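Local coordinates for DNA replication regulator protein HobA (Helicobacter pylori, PDB 2UVP) that is required to initiate DNA replication and increases the binding of the initiator DnaA to the chromosomal origin, oriC, at residues K130-S135 against E146-D150. Residues are numbered along the deposited sequence.
Sequences KTILLS and ELKED
Apolar packing of a loop against the C-terminal part of a helix joins these segments, beside the parallel sheet of the SIS alpha/beta fold. Helix 127-133 connects strands 116-121 and 139-143, and residues 146-150, an irregular loop that turns at Leu-147 (phi/psi -99/-42) and Lys-148 (-152/-105), lead from the latter strand to the edge strand 152-153. The principle illustrated is that a loop can pack on a helix end through one leucine and the methylenes of one lysine: no hydrogen bond crosses the interface, which buries 270 Å². Leu-147, chi1 t and chi2 p, directs its CA-CB bond toward the helix and inserts among three side chains: its CD1 lies 3.8 Å from Lys-130 CD, its CD2 3.7 Å from Leu-133 CB, and its CG 3.4 Å from Leu-134 CD1. Leu-133 and Leu-147 also both touch Leu-141 of strand 139-143. Leu-134 N donates to Lys-130 O (2.9 Å), one helical turn back. Just beyond, Ser-135 OG and N both bond to Ile-132 O, at 2.6 and 3.0 Å. Closest CA atoms are those of Leu-134 and Lys-148, 6.6 Å apart. Glu-146 and Glu-149, calcium ligands in a crystal structure of this protein, flank the two packing residues but make no contact with the helix. Lys-148, t through chi3 and m at chi4, runs past three successive carbonyls: CD is 3.3 Å from Leu-133 O, and CE lies 3.3 Å from Leu-134 O and 3.2 Å from Ser-135 O.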
ATOM      1  N   LYS A 130     -10.519   7.499  19.148  1.00 23.45           N
ATOM      2  CA  LYS A 130     -10.569   8.273  20.383  1.00 24.34           C
ATOM      3  C   LYS A 130     -10.711   7.347  21.584  1.00 24.30           C
ATOM      4  O   LYS A 130      -9.969   7.465  22.546  1.00 23.82           O
ATOM      5  CB  LYS A 130     -11.700   9.306  20.340  1.00 25.36           C
ATOM      6  CG  LYS A 130     -11.695  10.254  21.526  1.00 28.06           C
ATOM      7  CD  LYS A 130     -11.841  11.708  21.076  1.00 34.02           C
ATOM      8  CE  LYS A 130     -13.284  12.172  21.092  1.00 37.45           C
ATOM      9  NZ  LYS A 130     -13.365  13.630  21.447  1.00 38.66           N
ATOM     10  N   THR A 131     -11.636   6.396  21.490  1.00 25.10           N
ATOM     11  CA  THR A 131     -11.865   5.433  22.564  1.00 26.16           C
ATOM     12  C   THR A 131     -10.610   4.618  22.886  1.00 26.00           C
ATOM     13  O   THR A 131     -10.315   4.353  24.044  1.00 26.48           O
ATOM     14  CB  THR A 131     -13.062   4.509  22.210  1.00 26.64           C
ATOM     15  OG1 THR A 131     -14.234   5.316  22.007  1.00 28.46           O
ATOM     16  CG2 THR A 131     -13.337   3.515  23.317  1.00 27.88           C
ATOM     17  N   ILE A 132      -9.862   4.234  21.856  1.00 25.96           N
ATOM     18  CA  ILE A 132      -8.657   3.440  22.046  1.00 26.55           C
ATOM     19  C   ILE A 132      -7.582   4.270  22.760  1.00 25.98           C
ATOM     20  O   ILE A 132      -6.937   3.809  23.713  1.00 25.91           O
ATOM     21  CB  ILE A 132      -8.174   2.870  20.681  1.00 26.86           C
ATOM     22  CG1 ILE A 132      -8.840   1.513  20.444  1.00 28.68           C
ATOM     23  CG2 ILE A 132      -6.662   2.738  20.628  1.00 28.31           C
ATOM     24  CD1 ILE A 132      -8.708   0.997  19.042  1.00 30.07           C
ATOM     25  N   LEU A 133      -7.430   5.514  22.319  1.00 25.76           N
ATOM     26  CA  LEU A 133      -6.413   6.385  22.882  1.00 26.38           C
ATOM     27  C   LEU A 133      -6.766   6.777  24.316  1.00 27.30           C
ATOM     28  O   LEU A 133      -5.880   7.030  25.122  1.00 27.71           O
ATOM     29  CB  LEU A 133      -6.203   7.603  21.979  1.00 25.36           C
ATOM     30  CG  LEU A 133      -5.687   7.262  20.570  1.00 24.89           C
ATOM     31  CD1 LEU A 133      -5.514   8.522  19.760  1.00 24.02           C
ATOM     32  CD2 LEU A 133      -4.394   6.455  20.602  1.00 23.73           C
ATOM     33  N   LEU A 134      -8.065   6.795  24.614  1.00 28.38           N
ATOM     34  CA  LEU A 134      -8.590   7.027  25.973  1.00 29.59           C
ATOM     35  C   LEU A 134      -8.368   5.849  26.933  1.00 30.11           C
ATOM     36  O   LEU A 134      -8.544   5.991  28.154  1.00 30.09           O
ATOM     37  CB  LEU A 134     -10.087   7.332  25.886  1.00 29.49           C
ATOM     38  CG  LEU A 134     -10.679   8.712  26.217  1.00 31.56           C
ATOM     39  CD1 LEU A 134      -9.672   9.861  26.215  1.00 30.65           C
ATOM     40  CD2 LEU A 134     -11.847   9.023  25.296  1.00 31.98           C
ATOM     41  N   SER A 135      -7.988   4.696  26.380  1.00 30.42           N
ATOM     42  CA  SER A 135      -7.871   3.456  27.146  1.00 30.63           C
ATOM     43  C   SER A 135      -6.686   3.427  28.123  1.00 31.16           C
ATOM     44  O   SER A 135      -5.947   4.404  28.245  1.00 31.58           O
ATOM     45  CB  SER A 135      -7.825   2.248  26.201  1.00 30.71           C
ATOM     46  OG  SER A 135      -6.546   2.102  25.604  1.00 31.03           O
ATOM     47  N   GLU A 146      -5.236  18.596  24.060  1.00 29.00           N
ATOM     48  CA  GLU A 146      -5.027  17.549  25.044  1.00 31.02           C
ATOM     49  C   GLU A 146      -6.260  16.652  25.097  1.00 31.26           C
ATOM     50  O   GLU A 146      -7.390  17.129  25.076  1.00 31.28           O
ATOM     51  CB  GLU A 146      -4.719  18.121  26.431  1.00 31.30           C
ATOM     52  CG  GLU A 146      -4.210  17.039  27.392  1.00 33.20           C
ATOM     53  CD  GLU A 146      -3.883  17.550  28.784  1.00 33.37           C
ATOM     54  OE1 GLU A 146      -3.066  18.482  28.920  1.00 35.44           O
ATOM     55  OE2 GLU A 146      -4.430  16.992  29.760  1.00 38.65           O
ATOM     56  N   LEU A 147      -6.032  15.348  25.144  1.00 32.14           N
ATOM     57  CA  LEU A 147      -7.131  14.403  25.175  1.00 33.19           C
ATOM     58  C   LEU A 147      -7.399  13.948  26.598  1.00 33.98           C
ATOM     59  O   LEU A 147      -8.541  13.883  27.032  1.00 34.04           O
ATOM     60  CB  LEU A 147      -6.805  13.199  24.273  1.00 33.17           C
ATOM     61  CG  LEU A 147      -7.706  11.964  24.315  1.00 33.47           C
ATOM     62  CD1 LEU A 147      -9.027  12.229  23.592  1.00 33.31           C
ATOM     63  CD2 LEU A 147      -6.991  10.766  23.715  1.00 33.05           C
ATOM     64  N   LYS A 148      -6.325  13.691  27.336  1.00 35.31           N
ATOM     65  CA  LYS A 148      -6.357  12.711  28.402  1.00 36.78           C
ATOM     66  C   LYS A 148      -5.322  13.134  29.441  1.00 36.72           C
ATOM     67  O   LYS A 148      -5.544  14.090  30.186  1.00 37.16           O
ATOM     68  CB  LYS A 148      -6.022  11.356  27.751  1.00 37.08           C
ATOM     69  CG  LYS A 148      -6.149  10.068  28.576  1.00 38.84           C
ATOM     70  CD  LYS A 148      -5.497   8.908  27.771  1.00 37.81           C
ATOM     71  CE  LYS A 148      -5.634   7.553  28.460  1.00 40.08           C
ATOM     72  NZ  LYS A 148      -4.562   7.283  29.455  1.00 41.07           N
ATOM     73  N   GLU A 149      -4.190  12.428  29.479  1.00 36.27           N
ATOM     74  CA  GLU A 149      -3.039  12.808  30.289  1.00 35.89           C
ATOM     75  C   GLU A 149      -2.200  13.817  29.495  1.00 34.83           C
ATOM     76  O   GLU A 149      -2.621  14.282  28.430  1.00 34.85           O
ATOM     77  CB  GLU A 149      -2.190  11.571  30.628  1.00 36.27           C
ATOM     78  CG  GLU A 149      -2.977  10.317  31.041  1.00 38.57           C
ATOM     79  CD  GLU A 149      -3.696  10.451  32.385  1.00 41.85           C
ATOM     80  OE1 GLU A 149      -3.377  11.381  33.165  1.00 42.98           O
ATOM     81  OE2 GLU A 149      -4.589   9.616  32.663  1.00 43.14           O
ATOM     82  N   ASP A 150      -1.026  14.168  30.019  1.00 33.93           N
ATOM     83  CA  ASP A 150      -0.100  15.032  29.295  1.00 32.84           C
ATOM     84  C   ASP A 150       0.102  14.484  27.891  1.00 31.46           C
ATOM     85  O   ASP A 150       0.301  13.277  27.700  1.00 31.12           O
ATOM     86  CB  ASP A 150       1.256  15.106  30.002  1.00 33.61           C
ATOM     87  CG  ASP A 150       1.201  15.874  31.314  1.00 35.11           C
ATOM     88  OD1 ASP A 150       2.260  15.978  31.979  1.00 38.27           O
ATOM     89  OD2 ASP A 150       0.113  16.380  31.675  1.00 36.55           O
TER